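Side-chain contacts in beta-N-acetylhexosaminidase (Beutenbergia cavernae, PDB 5BU9), which probably hydrolyses terminal non-reducing N-acetyl-D-hexosamine residues of N-acetyl-beta-D-hexosaminides, as a member of glycosyl hydrolase family 3: residues F15-D20 with S303-M308; D283-A288 with D294-S299; Y158-V163 with S213-A218. All blocks are in the same frame, centred on the assembly; numbering follows the deposited sequence. Where two conformers were deposited one is given.

Contact 1: F15-D20 with S303-M308; sequences FMVGTD and SIAAEM
V17 and A305 mark the closest backbone approach between strand 15-20 and the start of helix 305-318, with their CA atoms 6.7 Å apart. Two pairs of side chains fill the gap, and both are apolar. The first is F15 with M308, which was deposited as selenomethionine. CE2 of the F15 ring lies 3.6 Å from CB of M308. The two side chains pass at a slant. The M308 chain bends at its last torsion (chi3 68°). This turns its terminal methyl back, so that M308 CE comes to 4.0 Å from F15 CE2. F15 CZ also reaches the helix backbone, 3.8 Å from M308 O. The second pair is lighter. V17 CG2 stands opposite the backbone N of its residue, which brings this methyl to 4.0 Å from A305 CB. Here an outer helix of the TIM barrel covers the first strand, 15-20, and A305 and M308, one turn apart, face it. M16 points to the other side of the strand and meets I295 and L297. Around the contact, V298 and A285 also touch F15, and helix 26-35 covers V17. With an alanine at F15, M308 CB and CE would lose their aromatic neighbour, and a gap would probably open between strand 15-20 and helix 305-318. All four touching residues are buried. The chemistry implies a joint that rests on close fit and exclusion of water, with no polar bond to set its direction.

Contact 2: D283-A288 with D294-S299; sequences DRAILA and DIVLVS
V296 presents both of its methyl groups to A285 and A288, one turn apart on helix 281-291. This is a helix-on-strand contact of the TIM barrel: helix 281-291 leads from strand 264-267 to strand 296-298 and covers the latter from outside. The CA atoms of A285 and V296 are 6.3 Å apart, a distance that small side chains on the helix permit. V296 CG2 lies 4.2 Å from A288 CB. The same methyl is 4.2 Å from A285 O. V296 CG1 stands opposite the backbone N (chi1 180°), which directs it to A285 CB at 4.4 Å. The side chains that meet are all apolar; the polar atom among the contacts is A285 O. In the next shell, M308 touches both A285 and V296. Further out, polar groups fix the two segments. R284 donates from NE to W279 O and from NH1 to V270 O. D294 forms salt bridges with R256 and R332. L297 N is bonded to T267 OG1. Within the helix, A288 N donates to R284 O at 3.0 Å, in the turn that carries A288 CB.

Contact 3: Y158-V163 with S213-A218; sequences YDAETV and SVQAFA
A160 CB sits against the base of the Q215 side chain, 4.0 Å from Q215 CB. The chain of Q215 then runs extended, and its amide oxygen OE1 also passes 4.0 Å from A160 CB. The methyl reaches the helix backbone as well, 4.1 Å from A216 N. The backbones are very close here: the CA atoms of A160 and A216 are 4.7 Å apart. Alanine at both positions suits so close an approach. One turn further on, V163 adds a second point. Its CG1 is opposite the backbone N (chi1 167°), which carries this methyl to 3.9 Å from A216 CB. A216 and V163 are buried, whereas Q215 lies at the exposed margin. The two helices, 160-176 and 212-222, follow the neighbouring barrel strands 128-129 and 180-186. The contact is thus one between adjacent outer helices of the TIM barrel. It lies at the beginning of helix 160-176, where D159 is the N-cap. D159 OD1 accepts from T162 N at 2.9 Å, and the bond is nearly straight (167° at the hydrogen). T162 OG1 donates to the same oxygen at 2.7 Å. Both donors come from one face of the carboxylate, on the syn side, and the T162 N bond is tilted 29° out of its plane. The charge of D159 probably also suits the positive end of the helix dipole. On the other helix, F217 turns away and meets F186 edge-to-face.

Overall arrangement
Contacts 1 and 2 adjoin, with centres 10 Å apart. Strands 15-20 and 296-298 are parallel neighbours in the barrel sheet. They are joined by probable hydrogen bonds, M16 O to V298 N at 2.8 Å and G18 N to V298 O at 2.9 Å. M308 CE of contact 1 packs on V296 CG1 of contact 2 at 3.7 Å, so the two share one apolar layer outside the sheet. Contact 1 joins segments from near the two chain ends, and contacts 2 and 3 fall within its loop. Contact 3 is remote: its nearest atoms are about 16 Å from contact 1 and about 14 Å from contact 2. Contacts 1 and 3 lie on opposite sides of the chain's centre.

Contact 1: F15-D20 with S303-M308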
loop_
_atom_site.group_PDB
_atom_site.type_symbol
_atom_site.label_atom_id
_atom_site.label_comp_id
_atom_site.label_asym_id
_atom_site.label_seq_id
_atom_site.Cartn_x
_atom_site.Cartn_y
_atom_site.Cartn_z
ATOM N N PHE A 15 -2.566 -5.144 10.029
ATOM C CA PHE A 15 -1.145 -4.851 9.853
ATOM C C PHE A 15 -0.506 -5.612 8.690
ATOM O O PHE A 15 -0.882 -6.745 8.376
ATOM C CB PHE A 15 -0.374 -5.154 11.133
ATOM C CG PHE A 15 -0.574 -4.132 12.214
ATOM C CD1 PHE A 15 -1.694 -4.183 13.043
ATOM C CD2 PHE A 15 0.354 -3.130 12.414
ATOM C CE1 PHE A 15 -1.885 -3.250 14.047
ATOM C CE2 PHE A 15 0.180 -2.184 13.423
ATOM C CZ PHE A 15 -0.939 -2.246 14.244
HETATM N N MSE A 16 0.460 -4.960 8.051
HETATM C CA MSE A 16 1.260 -5.588 7.016
HETATM C C MSE A 16 2.738 -5.442 7.405
HETATM O O MSE A 16 3.273 -4.335 7.426
HETATM C CB MSE A 16 0.961 -4.979 5.636
HETATM C CG MSE A 16 1.664 -5.733 4.476
HETATM SE SE MSE A 16 1.228 -5.008 2.717
HETATM C CE MSE A 16 -0.375 -6.044 2.360
ATOM N N VAL A 17 3.399 -6.548 7.750
ATOM C CA VAL A 17 4.774 -6.423 8.272
ATOM C C VAL A 17 5.781 -6.867 7.229
ATOM O O VAL A 17 5.583 -7.866 6.523
ATOM C CB VAL A 17 4.961 -7.187 9.591
ATOM C CG1 VAL A 17 4.673 -8.658 9.406
ATOM C CG2 VAL A 17 6.374 -7.014 10.077
ATOM N N GLY A 18 6.843 -6.081 7.106
ATOM C CA GLY A 18 7.866 -6.306 6.105
ATOM C C GLY A 18 8.761 -7.474 6.449
ATOM O O GLY A 18 8.865 -7.859 7.607
ATOM N N THR A 19 9.343 -8.077 5.416
ATOM C CA THR A 19 10.503 -8.961 5.532
ATOM C C THR A 19 11.343 -8.655 4.304
ATOM O O THR A 19 10.831 -8.181 3.285
ATOM C CB THR A 19 10.132 -10.473 5.568
ATOM O OG1 THR A 19 11.322 -11.243 5.663
ATOM C CG2 THR A 19 9.425 -10.908 4.312
ATOM N N ASP A 20 12.637 -8.904 4.393
ATOM C CA ASP A 20 13.491 -8.722 3.247
ATOM C C ASP A 20 13.047 -9.721 2.175
ATOM O O ASP A 20 12.683 -10.846 2.509
ATOM C CB ASP A 20 14.959 -8.942 3.622
ATOM C CG ASP A 20 15.876 -8.742 2.428
ATOM O OD1 ASP A 20 16.028 -7.559 2.011
ATOM O OD2 ASP A 20 16.401 -9.755 1.891
ATOM N N SER A 303 10.751 -4.214 13.158
ATOM C CA SER A 303 10.976 -4.482 14.586
ATOM C C SER A 303 9.955 -3.802 15.470
ATOM O O SER A 303 9.810 -4.190 16.618
ATOM C CB SER A 303 12.388 -4.067 15.050
ATOM O OG SER A 303 12.501 -2.654 15.119
ATOM N N ILE A 304 9.249 -2.790 14.961
ATOM C CA ILE A 304 8.274 -2.091 15.806
ATOM C C ILE A 304 6.835 -2.580 15.588
ATOM O O ILE A 304 5.919 -2.078 16.200
ATOM C CB ILE A 304 8.353 -0.578 15.601
ATOM C CG1 ILE A 304 8.099 -0.230 14.137
ATOM C CG2 ILE A 304 9.728 -0.036 16.124
ATOM C CD1 ILE A 304 8.169 1.226 13.862
ATOM N N ALA A 305 6.632 -3.567 14.723
ATOM C CA ALA A 305 5.287 -4.054 14.486
ATOM C C ALA A 305 4.658 -4.610 15.776
ATOM O O ALA A 305 3.500 -4.349 16.054
ATOM C CB ALA A 305 5.291 -5.117 13.395
ATOM N N ALA A 306 5.415 -5.384 16.550
ATOM C CA ALA A 306 4.877 -6.035 17.749
ATOM C C ALA A 306 4.260 -5.031 18.704
ATOM O O ALA A 306 3.125 -5.217 19.153
ATOM C CB ALA A 306 5.989 -6.856 18.488
ATOM N N GLU A 307 5.001 -3.971 19.032
ATOM C CA GLU A 307 4.477 -3.002 19.999
ATOM C C GLU A 307 3.292 -2.179 19.429
ATOM O O GLU A 307 2.446 -1.715 20.194
ATOM C CB GLU A 307 5.582 -2.077 20.473
ATOM C CG GLU A 307 5.835 -0.906 19.529
ATOM C CD GLU A 307 7.216 -0.314 19.725
ATOM O OE1 GLU A 307 7.328 0.906 20.012
ATOM O OE2 GLU A 307 8.183 -1.099 19.611
HETATM N N MSE A 308 3.223 -2.014 18.100
HETATM C CA MSE A 308 2.101 -1.297 17.501
HETATM C C MSE A 308 0.852 -2.134 17.597
HETATM O O MSE A 308 -0.230 -1.646 17.929
HETATM C CB MSE A 308 2.377 -0.956 16.040
HETATM C CG MSE A 308 3.506 0.024 15.889
HETATM SE SE MSE A 308 4.130 0.205 14.033
HETATM C CE MSE A 308 2.611 1.026 13.275
#

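Contact 2: D283-A288 with D294-S299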
loop_
_atom_site.group_PDB
_atom_site.type_symbol
_atom_site.label_atom_id
_atom_site.label_comp_id
_atom_site.label_asym_id
_atom_site.label_seq_id
_atom_site.Cartn_x
_atom_site.Cartn_y
_atom_site.Cartn_z
ATOM N N ASP A 283 1.152 5.391 18.328
ATOM C CA ASP A 283 0.255 6.460 17.821
ATOM C C ASP A 283 0.120 6.471 16.302
ATOM O O ASP A 283 -0.959 6.793 15.788
ATOM C CB ASP A 283 0.705 7.845 18.283
ATOM C CG ASP A 283 0.422 8.080 19.760
ATOM O OD1 ASP A 283 -0.269 7.226 20.369
ATOM O OD2 ASP A 283 0.893 9.103 20.302
ATOM N N ARG A 284 1.176 6.121 15.574
ATOM C CA ARG A 284 1.037 6.039 14.114
ATOM C C ARG A 284 -0.085 5.071 13.736
ATOM O O ARG A 284 -0.926 5.358 12.859
ATOM C CB ARG A 284 2.340 5.592 13.456
ATOM C CG ARG A 284 3.480 6.522 13.703
ATOM C CD ARG A 284 4.765 5.951 13.199
ATOM N NE ARG A 284 5.832 6.431 14.068
ATOM C CZ ARG A 284 7.037 5.893 14.146
ATOM N NH1 ARG A 284 7.387 4.865 13.362
ATOM N NH2 ARG A 284 7.890 6.393 15.011
ATOM N N ALA A 285 -0.080 3.906 14.379
ATOM C CA ALA A 285 -1.060 2.891 14.047
ATOM C C ALA A 285 -2.470 3.368 14.445
ATOM O O ALA A 285 -3.435 3.265 13.667
ATOM C CB ALA A 285 -0.714 1.550 14.737
ATOM N N ILE A 286 -2.569 3.903 15.658
ATOM C CA ILE A 286 -3.852 4.310 16.208
ATOM C C ILE A 286 -4.448 5.447 15.376
ATOM O O ILE A 286 -5.628 5.383 15.005
ATOM C CB ILE A 286 -3.718 4.692 17.686
ATOM C CG1 ILE A 286 -3.559 3.419 18.520
ATOM C CG2 ILE A 286 -4.969 5.447 18.163
ATOM C CD1 ILE A 286 -3.044 3.673 19.914
ATOM N N LEU A 287 -3.642 6.466 15.059
ATOM C CA LEU A 287 -4.143 7.586 14.265
ATOM C C LEU A 287 -4.551 7.138 12.853
ATOM O O LEU A 287 -5.565 7.604 12.332
ATOM C CB LEU A 287 -3.110 8.716 14.178
ATOM C CG LEU A 287 -2.805 9.462 15.495
ATOM C CD1 LEU A 287 -1.616 10.334 15.288
ATOM C CD2 LEU A 287 -3.952 10.308 15.985
ATOM N N ALA A 288 -3.772 6.254 12.232
ATOM C CA ALA A 288 -4.114 5.756 10.895
ATOM C C ALA A 288 -5.508 5.084 10.921
ATOM O O ALA A 288 -6.397 5.418 10.144
ATOM C CB ALA A 288 -3.018 4.768 10.405
ATOM N N ASP A 294 -7.432 0.637 6.972
ATOM C CA ASP A 294 -7.604 -0.810 7.250
ATOM C C ASP A 294 -6.296 -1.590 7.379
ATOM O O ASP A 294 -6.210 -2.587 8.103
ATOM C CB ASP A 294 -8.468 -1.431 6.160
ATOM C CG ASP A 294 -9.720 -0.585 5.870
ATOM O OD1 ASP A 294 -10.489 -0.262 6.820
ATOM O OD2 ASP A 294 -9.906 -0.194 4.703
ATOM N N ILE A 295 -5.249 -1.147 6.702
ATOM C CA ILE A 295 -3.975 -1.849 6.868
ATOM C C ILE A 295 -2.825 -0.856 7.100
ATOM O O ILE A 295 -2.583 0.039 6.288
ATOM C CB ILE A 295 -3.676 -2.781 5.655
ATOM C CG1 ILE A 295 -4.716 -3.906 5.544
ATOM C CG2 ILE A 295 -2.227 -3.332 5.741
ATOM C CD1 ILE A 295 -4.523 -4.836 4.286
ATOM N N VAL A 296 -2.146 -1.013 8.232
ATOM C CA VAL A 296 -1.003 -0.194 8.582
ATOM C C VAL A 296 0.249 -0.894 8.071
ATOM O O VAL A 296 0.566 -2.027 8.484
ATOM C CB VAL A 296 -0.946 0.034 10.094
ATOM C CG1 VAL A 296 0.265 0.898 10.473
ATOM C CG2 VAL A 296 -2.275 0.677 10.588
ATOM N N LEU A 297 0.950 -0.245 7.150
ATOM C CA LEU A 297 2.121 -0.841 6.533
ATOM C C LEU A 297 3.337 -0.615 7.433
ATOM O O LEU A 297 3.666 0.523 7.749
ATOM C CB LEU A 297 2.338 -0.253 5.142
ATOM C CG LEU A 297 3.551 -0.786 4.369
ATOM C CD1 LEU A 297 3.432 -2.276 4.150
ATOM C CD2 LEU A 297 3.726 -0.037 3.052
ATOM N N VAL A 298 3.977 -1.692 7.884
ATOM C CA VAL A 298 5.188 -1.600 8.727
ATOM C C VAL A 298 6.314 -2.373 8.020
ATOM O O VAL A 298 6.637 -3.485 8.397
ATOM C CB VAL A 298 4.911 -2.142 10.151
ATOM C CG1 VAL A 298 6.044 -1.822 11.093
ATOM C CG2 VAL A 298 3.615 -1.543 10.694
ATOM N N SER A 299 6.890 -1.780 6.971
ATOM C CA SER A 299 7.770 -2.505 6.049
ATOM C C SER A 299 9.257 -2.301 6.327
ATOM O O SER A 299 9.971 -3.263 6.608
ATOM C CB SER A 299 7.463 -2.090 4.610
ATOM O OG SER A 299 7.383 -0.665 4.493
#

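Contact 3: Y158-V163 with S213-A218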
loop_
_atom_site.group_PDB
_atom_site.type_symbol
_atom_site.label_atom_id
_atom_site.label_comp_id
_atom_site.label_asym_id
_atom_site.label_seq_id
_atom_site.Cartn_x
_atom_site.Cartn_y
_atom_site.Cartn_z
ATOM N N TYR A 158 1.032 13.242 -16.971
ATOM C CA TYR A 158 0.986 14.588 -16.411
ATOM C C TYR A 158 -0.417 15.161 -16.436
ATOM O O TYR A 158 -0.610 16.359 -16.286
ATOM C CB TYR A 158 1.951 15.493 -17.182
ATOM C CG TYR A 158 3.309 14.864 -17.220
ATOM C CD1 TYR A 158 4.121 14.905 -16.108
ATOM C CD2 TYR A 158 3.754 14.166 -18.335
ATOM C CE1 TYR A 158 5.360 14.293 -16.088
ATOM C CE2 TYR A 158 5.007 13.543 -18.325
ATOM C CZ TYR A 158 5.797 13.612 -17.195
ATOM O OH TYR A 158 7.031 13.021 -17.154
ATOM N N ASP A 159 -1.386 14.280 -16.651
ATOM C CA ASP A 159 -2.805 14.617 -16.584
ATOM C C ASP A 159 -3.639 13.394 -16.180
ATOM O O ASP A 159 -3.186 12.237 -16.288
ATOM C CB ASP A 159 -3.297 15.160 -17.927
ATOM C CG ASP A 159 -3.004 14.215 -19.073
ATOM O OD1 ASP A 159 -3.783 13.249 -19.272
ATOM O OD2 ASP A 159 -1.977 14.433 -19.756
ATOM N N ALA A 160 -4.860 13.653 -15.724
ATOM C CA ALA A 160 -5.698 12.603 -15.165
ATOM C C ALA A 160 -6.057 11.537 -16.201
ATOM O O ALA A 160 -6.178 10.366 -15.861
ATOM C CB ALA A 160 -6.946 13.198 -14.571
ATOM N N GLU A 161 -6.210 11.926 -17.461
ATOM C CA GLU A 161 -6.678 10.966 -18.453
ATOM C C GLU A 161 -5.585 9.942 -18.820
ATOM O O GLU A 161 -5.842 8.747 -18.900
ATOM C CB GLU A 161 -7.171 11.687 -19.700
ATOM C CG GLU A 161 -7.764 10.747 -20.748
ATOM C CD GLU A 161 -7.727 11.320 -22.171
ATOM O OE1 GLU A 161 -7.313 12.496 -22.341
ATOM O OE2 GLU A 161 -8.112 10.587 -23.123
ATOM N N THR A 162 -4.373 10.423 -19.047
ATOM C CA THR A 162 -3.248 9.554 -19.377
ATOM C C THR A 162 -2.963 8.604 -18.222
ATOM O O THR A 162 -2.833 7.399 -18.409
ATOM C CB THR A 162 -1.968 10.374 -19.690
ATOM O OG1 THR A 162 -2.281 11.401 -20.635
ATOM C CG2 THR A 162 -0.887 9.492 -20.255
ATOM N N VAL A 163 -2.855 9.170 -17.026
ATOM C CA VAL A 163 -2.584 8.388 -15.833
ATOM C C VAL A 163 -3.654 7.336 -15.611
ATOM O O VAL A 163 -3.333 6.175 -15.360
ATOM C CB VAL A 163 -2.432 9.311 -14.601
ATOM C CG1 VAL A 163 -2.456 8.506 -13.279
ATOM C CG2 VAL A 163 -1.123 10.104 -14.730
ATOM N N SER A 213 -4.884 14.734 -9.771
ATOM C CA SER A 213 -4.520 13.479 -9.107
ATOM C C SER A 213 -5.745 12.863 -8.427
ATOM O O SER A 213 -5.995 11.671 -8.561
ATOM C CB SER A 213 -3.397 13.683 -8.095
ATOM O OG SER A 213 -3.823 14.503 -7.027
ATOM N N VAL A 214 -6.539 13.685 -7.755
ATOM C CA VAL A 214 -7.783 13.192 -7.171
ATOM C C VAL A 214 -8.729 12.674 -8.259
ATOM O O VAL A 214 -9.370 11.654 -8.076
ATOM C CB VAL A 214 -8.455 14.252 -6.338
ATOM C CG1 VAL A 214 -9.722 13.686 -5.709
ATOM C CG2 VAL A 214 -7.495 14.701 -5.259
ATOM N N GLN A 215 -8.785 13.349 -9.403
ATOM C CA GLN A 215 -9.556 12.835 -10.535
ATOM C C GLN A 215 -8.982 11.488 -11.031
ATOM O O GLN A 215 -9.709 10.583 -11.400
ATOM C CB GLN A 215 -9.572 13.847 -11.669
ATOM C CG GLN A 215 -10.397 15.102 -11.410
ATOM C CD GLN A 215 -9.960 16.241 -12.330
ATOM O OE1 GLN A 215 -9.585 16.010 -13.487
ATOM N NE2 GLN A 215 -9.972 17.469 -11.811
ATOM N N ALA A 216 -7.666 11.345 -11.028
ATOM C CA ALA A 216 -7.065 10.069 -11.421
ATOM C C ALA A 216 -7.492 8.963 -10.469
ATOM O O ALA A 216 -7.801 7.881 -10.919
ATOM C CB ALA A 216 -5.534 10.168 -11.458
ATOM N N PHE A 217 -7.479 9.240 -9.152
ATOM C CA PHE A 217 -7.792 8.197 -8.167
ATOM C C PHE A 217 -9.236 7.802 -8.326
ATOM O O PHE A 217 -9.541 6.616 -8.257
ATOM C CB PHE A 217 -7.484 8.642 -6.726
ATOM C CG PHE A 217 -6.015 8.654 -6.419
ATOM C CD1 PHE A 217 -5.304 7.470 -6.353
ATOM C CD2 PHE A 217 -5.332 9.837 -6.275
ATOM C CE1 PHE A 217 -3.937 7.443 -6.098
ATOM C CE2 PHE A 217 -3.948 9.837 -6.014
ATOM C CZ PHE A 217 -3.255 8.630 -5.933
ATOM N N ALA A 218 -10.115 8.785 -8.556
ATOM C CA ALA A 218 -11.538 8.506 -8.780
ATOM C C ALA A 218 -11.684 7.519 -9.928
ATOM O O ALA A 218 -12.394 6.523 -9.785
ATOM C CB ALA A 218 -12.330 9.794 -9.050
#